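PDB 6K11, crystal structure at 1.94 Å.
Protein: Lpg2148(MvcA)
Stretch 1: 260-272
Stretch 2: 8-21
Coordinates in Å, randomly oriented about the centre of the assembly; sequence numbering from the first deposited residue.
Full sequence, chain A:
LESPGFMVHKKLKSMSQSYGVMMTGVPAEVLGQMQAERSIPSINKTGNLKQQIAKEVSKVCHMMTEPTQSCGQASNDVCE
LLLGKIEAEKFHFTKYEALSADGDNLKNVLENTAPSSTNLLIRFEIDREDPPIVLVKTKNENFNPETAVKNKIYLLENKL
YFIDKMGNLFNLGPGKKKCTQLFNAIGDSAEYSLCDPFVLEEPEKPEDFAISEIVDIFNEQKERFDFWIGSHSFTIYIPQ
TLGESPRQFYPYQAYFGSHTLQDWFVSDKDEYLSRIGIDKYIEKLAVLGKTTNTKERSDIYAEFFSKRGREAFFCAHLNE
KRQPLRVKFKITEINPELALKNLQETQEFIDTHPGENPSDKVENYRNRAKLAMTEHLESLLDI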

# COMPACT_ATOMS: atom_id res chain seq x y z
N THR A 260 -4.99 -6.34 -10.51
CA THR A 260 -3.96 -5.43 -11.01
C THR A 260 -4.60 -4.18 -11.62
O THR A 260 -5.81 -4.10 -11.80
CB THR A 260 -3.09 -6.11 -12.06
OG1 THR A 260 -3.91 -6.43 -13.19
CG2 THR A 260 -2.49 -7.43 -11.51
N LEU A 261 -3.75 -3.22 -11.97
CA LEU A 261 -4.24 -2.04 -12.67
C LEU A 261 -4.87 -2.42 -14.00
O LEU A 261 -5.90 -1.86 -14.40
CB LEU A 261 -3.10 -1.04 -12.86
CG LEU A 261 -3.43 0.28 -13.56
CD1 LEU A 261 -4.52 1.02 -12.82
CD2 LEU A 261 -2.17 1.14 -13.70
N GLN A 262 -4.27 -3.40 -14.69
CA GLN A 262 -4.85 -3.89 -15.94
C GLN A 262 -6.27 -4.43 -15.72
O GLN A 262 -7.19 -4.08 -16.46
CB GLN A 262 -3.95 -4.96 -16.54
CG GLN A 262 -4.63 -5.81 -17.61
CD GLN A 262 -3.69 -6.84 -18.20
OE1 GLN A 262 -2.99 -7.55 -17.48
NE2 GLN A 262 -3.67 -6.91 -19.53
N ASP A 263 -6.44 -5.28 -14.70
CA ASP A 263 -7.76 -5.81 -14.33
C ASP A 263 -8.73 -4.67 -14.07
O ASP A 263 -9.89 -4.70 -14.50
CB ASP A 263 -7.69 -6.68 -13.05
CG ASP A 263 -6.91 -7.98 -13.22
OD1 ASP A 263 -6.87 -8.56 -14.33
OD2 ASP A 263 -6.33 -8.45 -12.20
N TRP A 264 -8.28 -3.66 -13.31
CA TRP A 264 -9.11 -2.52 -12.98
C TRP A 264 -9.65 -1.85 -14.23
O TRP A 264 -10.86 -1.64 -14.37
CB TRP A 264 -8.28 -1.54 -12.14
CG TRP A 264 -8.99 -0.29 -11.69
CD1 TRP A 264 -8.93 0.96 -12.27
CD2 TRP A 264 -9.82 -0.17 -10.54
NE1 TRP A 264 -9.68 1.85 -11.54
CE2 TRP A 264 -10.25 1.18 -10.47
CE3 TRP A 264 -10.26 -1.07 -9.55
CZ2 TRP A 264 -11.08 1.65 -9.45
CZ3 TRP A 264 -11.08 -0.60 -8.53
CH2 TRP A 264 -11.49 0.75 -8.49
N PHE A 265 -8.76 -1.54 -15.18
CA PHE A 265 -9.19 -0.90 -16.42
C PHE A 265 -10.04 -1.83 -17.28
O PHE A 265 -11.00 -1.39 -17.92
CB PHE A 265 -7.96 -0.43 -17.20
CG PHE A 265 -7.37 0.89 -16.72
CD1 PHE A 265 -8.17 2.01 -16.54
CD2 PHE A 265 -6.02 1.00 -16.49
CE1 PHE A 265 -7.61 3.21 -16.12
CE2 PHE A 265 -5.45 2.20 -16.09
CZ PHE A 265 -6.24 3.31 -15.91
N VAL A 266 -9.69 -3.12 -17.35
CA VAL A 266 -10.52 -4.05 -18.13
C VAL A 266 -11.95 -4.09 -17.58
O VAL A 266 -12.92 -4.22 -18.34
CB VAL A 266 -9.88 -5.46 -18.15
CG1 VAL A 266 -10.82 -6.49 -18.75
CG2 VAL A 266 -8.55 -5.45 -18.95
N SER A 267 -12.11 -3.96 -16.26
CA SER A 267 -13.44 -4.00 -15.65
C SER A 267 -14.20 -2.68 -15.77
O SER A 267 -15.38 -2.65 -15.41
CB SER A 267 -13.34 -4.37 -14.17
OG SER A 267 -12.88 -3.26 -13.40
N ASP A 268 -13.55 -1.60 -16.22
CA ASP A 268 -14.19 -0.29 -16.36
C ASP A 268 -14.73 0.23 -15.02
O ASP A 268 -15.68 1.02 -14.98
CB ASP A 268 -15.34 -0.30 -17.39
CG ASP A 268 -14.89 -0.72 -18.78
OD1 ASP A 268 -13.93 -0.13 -19.31
OD2 ASP A 268 -15.51 -1.66 -19.35
N LYS A 269 -14.15 -0.22 -13.90
CA LYS A 269 -14.59 0.35 -12.63
C LYS A 269 -14.17 1.81 -12.51
O LYS A 269 -14.80 2.55 -11.75
CB LYS A 269 -14.04 -0.46 -11.45
CG LYS A 269 -14.64 -0.01 -10.12
CD LYS A 269 -14.61 -1.10 -9.08
CE LYS A 269 -14.96 -0.51 -7.71
NZ LYS A 269 -15.08 -1.58 -6.67
N ASP A 270 -13.16 2.24 -13.26
CA ASP A 270 -12.84 3.66 -13.30
C ASP A 270 -14.01 4.47 -13.85
O ASP A 270 -14.38 5.52 -13.29
CB ASP A 270 -11.56 3.90 -14.13
CG ASP A 270 -11.72 3.56 -15.62
OD1 ASP A 270 -12.23 2.47 -15.97
OD2 ASP A 270 -11.29 4.38 -16.46
N GLU A 271 -14.62 3.99 -14.95
CA GLU A 271 -15.74 4.71 -15.56
C GLU A 271 -16.99 4.61 -14.69
O GLU A 271 -17.74 5.58 -14.55
CB GLU A 271 -16.03 4.17 -16.96
CG GLU A 271 -14.91 4.45 -17.96
CD GLU A 271 -15.30 4.12 -19.40
OE1 GLU A 271 -14.37 3.87 -20.22
OE2 GLU A 271 -16.51 4.10 -19.71
N TYR A 272 -17.22 3.43 -14.11
CA TYR A 272 -18.34 3.24 -13.19
C TYR A 272 -18.30 4.27 -12.07
O TYR A 272 -19.30 4.96 -11.81
CB TYR A 272 -18.33 1.83 -12.62
CG TYR A 272 -19.53 1.56 -11.74
CD1 TYR A 272 -20.79 1.30 -12.30
CD2 TYR A 272 -19.42 1.58 -10.35
CE1 TYR A 272 -21.89 1.06 -11.50
CE2 TYR A 272 -20.53 1.35 -9.54
CZ TYR A 272 -21.76 1.09 -10.12
OH TYR A 272 -22.84 0.86 -9.31
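Stretch 2 8-21: VHKKLKSMSQSYGV

Helices distant in sequence can pack around an inserted aromatic ring while polar side chains bond across the same contact, and MvcA offers a compact example. Residues 8-19 continue a helix begun earlier in the chain and cross helix 261-266 at -116°, the axes approaching to 7.9 Å; the N-to-C directions make an angle of 116°, so the helices run neither parallel nor antiparallel. The closest pair of CA atoms across the contact is Gln-262 CA and Gln-17 CA, 4.9 Å apart.

Phe-265 is the knob. Its CA-to-CB bond points toward the second helix, and chi1 of -80° (m) sets the ring among Leu-12, Lys-13, Ser-16 and Gln-17. Lys-13 CA stands 3.8 Å from the centroid of the Phe-265 ring, almost on the ring normal, a CH-pi contact over the face. Ser-16 OG meets the ring edge, 3.5 Å from Phe-265 CD2, while Leu-12 CD2 approaches Phe-265 CZ at 4.2 Å.

Lys-13 does double duty. With all four chi angles t, its chain extends past the ring and delivers NZ to three carboxylates: Lys-13 NZ lies 2.8 Å from Asp-268 OD1, 2.8 Å from Asp-270 OD1 and 2.9 Å from Glu-271 OE1, each a salt bridge. Asp-270, with chi1 p, also brings OD2 to the edge of the His-9 ring, 3.2 Å from His-9 CE1.

Each glutamine side chain donates to a main-chain carbonyl of the other stretch. Gln-262, t at chi1 and chi2, donates from NE2 to Gln-17 O at 2.8 Å. The CA-to-CB bond of Gln-17 points away from the first stretch overall, though CB itself touches it, and chi1 m with chi2 t brings the amide nearer, so that Gln-17 NE2 donates to Phe-265 O at 3.0 Å; a water links the same NE2 to Asp-268 OD1. Gly-20, the first residue to leave helical phi/psi, has positive phi, which favours glycine, and packs its CA 3.6 Å from Gln-262 OE1. An ideal CB there would clash with that oxygen, so the absent side chain suits both the turn and the contact.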

# COMPACT_ATOMS: atom_id res chain seq x y z
N VAL A 8 -4.69 11.48 -22.75
CA VAL A 8 -3.82 10.81 -21.78
C VAL A 8 -4.58 9.70 -21.07
O VAL A 8 -4.08 8.58 -20.93
CB VAL A 8 -3.28 11.83 -20.76
CG1 VAL A 8 -2.58 11.13 -19.58
CG2 VAL A 8 -2.33 12.83 -21.44
N HIS A 9 -5.81 9.98 -20.61
CA HIS A 9 -6.58 8.95 -19.92
C HIS A 9 -6.93 7.80 -20.87
O HIS A 9 -6.81 6.62 -20.52
CB HIS A 9 -7.85 9.54 -19.31
CG HIS A 9 -8.88 8.50 -18.96
ND1 HIS A 9 -8.78 7.70 -17.84
CD2 HIS A 9 -10.01 8.10 -19.60
CE1 HIS A 9 -9.80 6.86 -17.80
NE2 HIS A 9 -10.57 7.09 -18.85
N LYS A 10 -7.39 8.14 -22.09
CA LYS A 10 -7.80 7.10 -23.02
C LYS A 10 -6.64 6.17 -23.36
O LYS A 10 -6.81 4.95 -23.44
CB LYS A 10 -8.36 7.75 -24.29
CG LYS A 10 -8.69 6.81 -25.42
CD LYS A 10 -9.43 7.59 -26.52
CE LYS A 10 -9.96 6.68 -27.62
NZ LYS A 10 -10.43 7.52 -28.77
N LYS A 11 -5.46 6.74 -23.55
CA LYS A 11 -4.30 5.95 -23.97
C LYS A 11 -3.74 5.14 -22.82
O LYS A 11 -3.38 3.97 -23.00
CB LYS A 11 -3.24 6.88 -24.56
CG LYS A 11 -1.85 6.30 -24.72
CD LYS A 11 -1.07 7.09 -25.79
CE LYS A 11 0.16 6.32 -26.29
NZ LYS A 11 0.36 6.36 -27.75
N LEU A 12 -3.65 5.74 -21.63
CA LEU A 12 -3.19 5.00 -20.46
C LEU A 12 -4.11 3.81 -20.20
O LEU A 12 -3.64 2.67 -19.97
CB LEU A 12 -3.11 5.93 -19.24
CG LEU A 12 -2.93 5.20 -17.90
CD1 LEU A 12 -1.54 4.59 -17.81
CD2 LEU A 12 -3.22 6.08 -16.69
N LYS A 13 -5.42 4.03 -20.27
CA LYS A 13 -6.36 2.94 -20.03
C LYS A 13 -6.26 1.87 -21.11
O LYS A 13 -6.18 0.67 -20.81
CB LYS A 13 -7.79 3.48 -19.94
CG LYS A 13 -8.85 2.38 -19.93
CD LYS A 13 -10.20 2.90 -19.46
CE LYS A 13 -11.21 1.77 -19.38
NZ LYS A 13 -12.49 2.22 -18.77
N SER A 14 -6.23 2.28 -22.39
CA SER A 14 -6.18 1.30 -23.47
C SER A 14 -4.90 0.47 -23.40
O SER A 14 -4.93 -0.76 -23.57
CB SER A 14 -6.32 2.01 -24.82
OG SER A 14 -6.26 1.07 -25.88
N MET A 15 -3.77 1.11 -23.12
CA MET A 15 -2.48 0.43 -23.08
C MET A 15 -2.38 -0.52 -21.89
O MET A 15 -1.85 -1.63 -22.01
CB MET A 15 -1.34 1.45 -23.03
CG MET A 15 -1.03 2.20 -24.37
SD MET A 15 0.38 3.34 -24.22
CE MET A 15 1.68 2.19 -23.78
N SER A 16 -2.84 -0.08 -20.72
CA SER A 16 -2.83 -0.97 -19.56
C SER A 16 -3.74 -2.18 -19.76
O SER A 16 -3.38 -3.31 -19.40
CB SER A 16 -3.21 -0.18 -18.30
OG SER A 16 -3.30 -1.07 -17.18
N GLN A 17 -4.94 -1.98 -20.33
CA GLN A 17 -5.82 -3.10 -20.64
C GLN A 17 -5.12 -4.15 -21.49
O GLN A 17 -5.29 -5.36 -21.28
CB GLN A 17 -7.08 -2.64 -21.37
CG GLN A 17 -8.10 -1.88 -20.55
CD GLN A 17 -9.21 -1.32 -21.42
OE1 GLN A 17 -9.03 -1.11 -22.62
NE2 GLN A 17 -10.37 -1.08 -20.81
N SER A 18 -4.34 -3.71 -22.49
CA SER A 18 -3.74 -4.63 -23.44
C SER A 18 -2.44 -5.24 -22.92
O SER A 18 -2.18 -6.42 -23.18
CB SER A 18 -3.50 -3.92 -24.79
OG SER A 18 -4.74 -3.70 -25.46
N TYR A 19 -1.61 -4.49 -22.18
CA TYR A 19 -0.22 -4.88 -22.01
C TYR A 19 0.23 -5.17 -20.58
O TYR A 19 1.37 -5.61 -20.40
CB TYR A 19 0.71 -3.80 -22.59
CG TYR A 19 0.46 -3.53 -24.05
CD1 TYR A 19 0.55 -4.56 -24.99
CD2 TYR A 19 0.15 -2.25 -24.50
CE1 TYR A 19 0.32 -4.32 -26.34
CE2 TYR A 19 -0.09 -2.00 -25.84
CZ TYR A 19 0.01 -3.02 -26.76
OH TYR A 19 -0.20 -2.74 -28.09
N GLY A 20 -0.62 -4.94 -19.57
CA GLY A 20 -0.32 -5.29 -18.19
C GLY A 20 1.06 -4.93 -17.67
O GLY A 20 1.44 -3.76 -17.59
N VAL A 21 1.83 -5.97 -17.30
CA VAL A 21 3.13 -5.78 -16.67
C VAL A 21 4.11 -5.03 -17.56
O VAL A 21 5.05 -4.41 -17.05
CB VAL A 21 3.70 -7.16 -16.24
CG1 VAL A 21 4.03 -8.02 -17.46
CG2 VAL A 21 4.92 -6.99 -15.34
O HOH W 1 -13.31 -0.86 -21.80
O HOH W 2 -2.44 -8.78 -21.98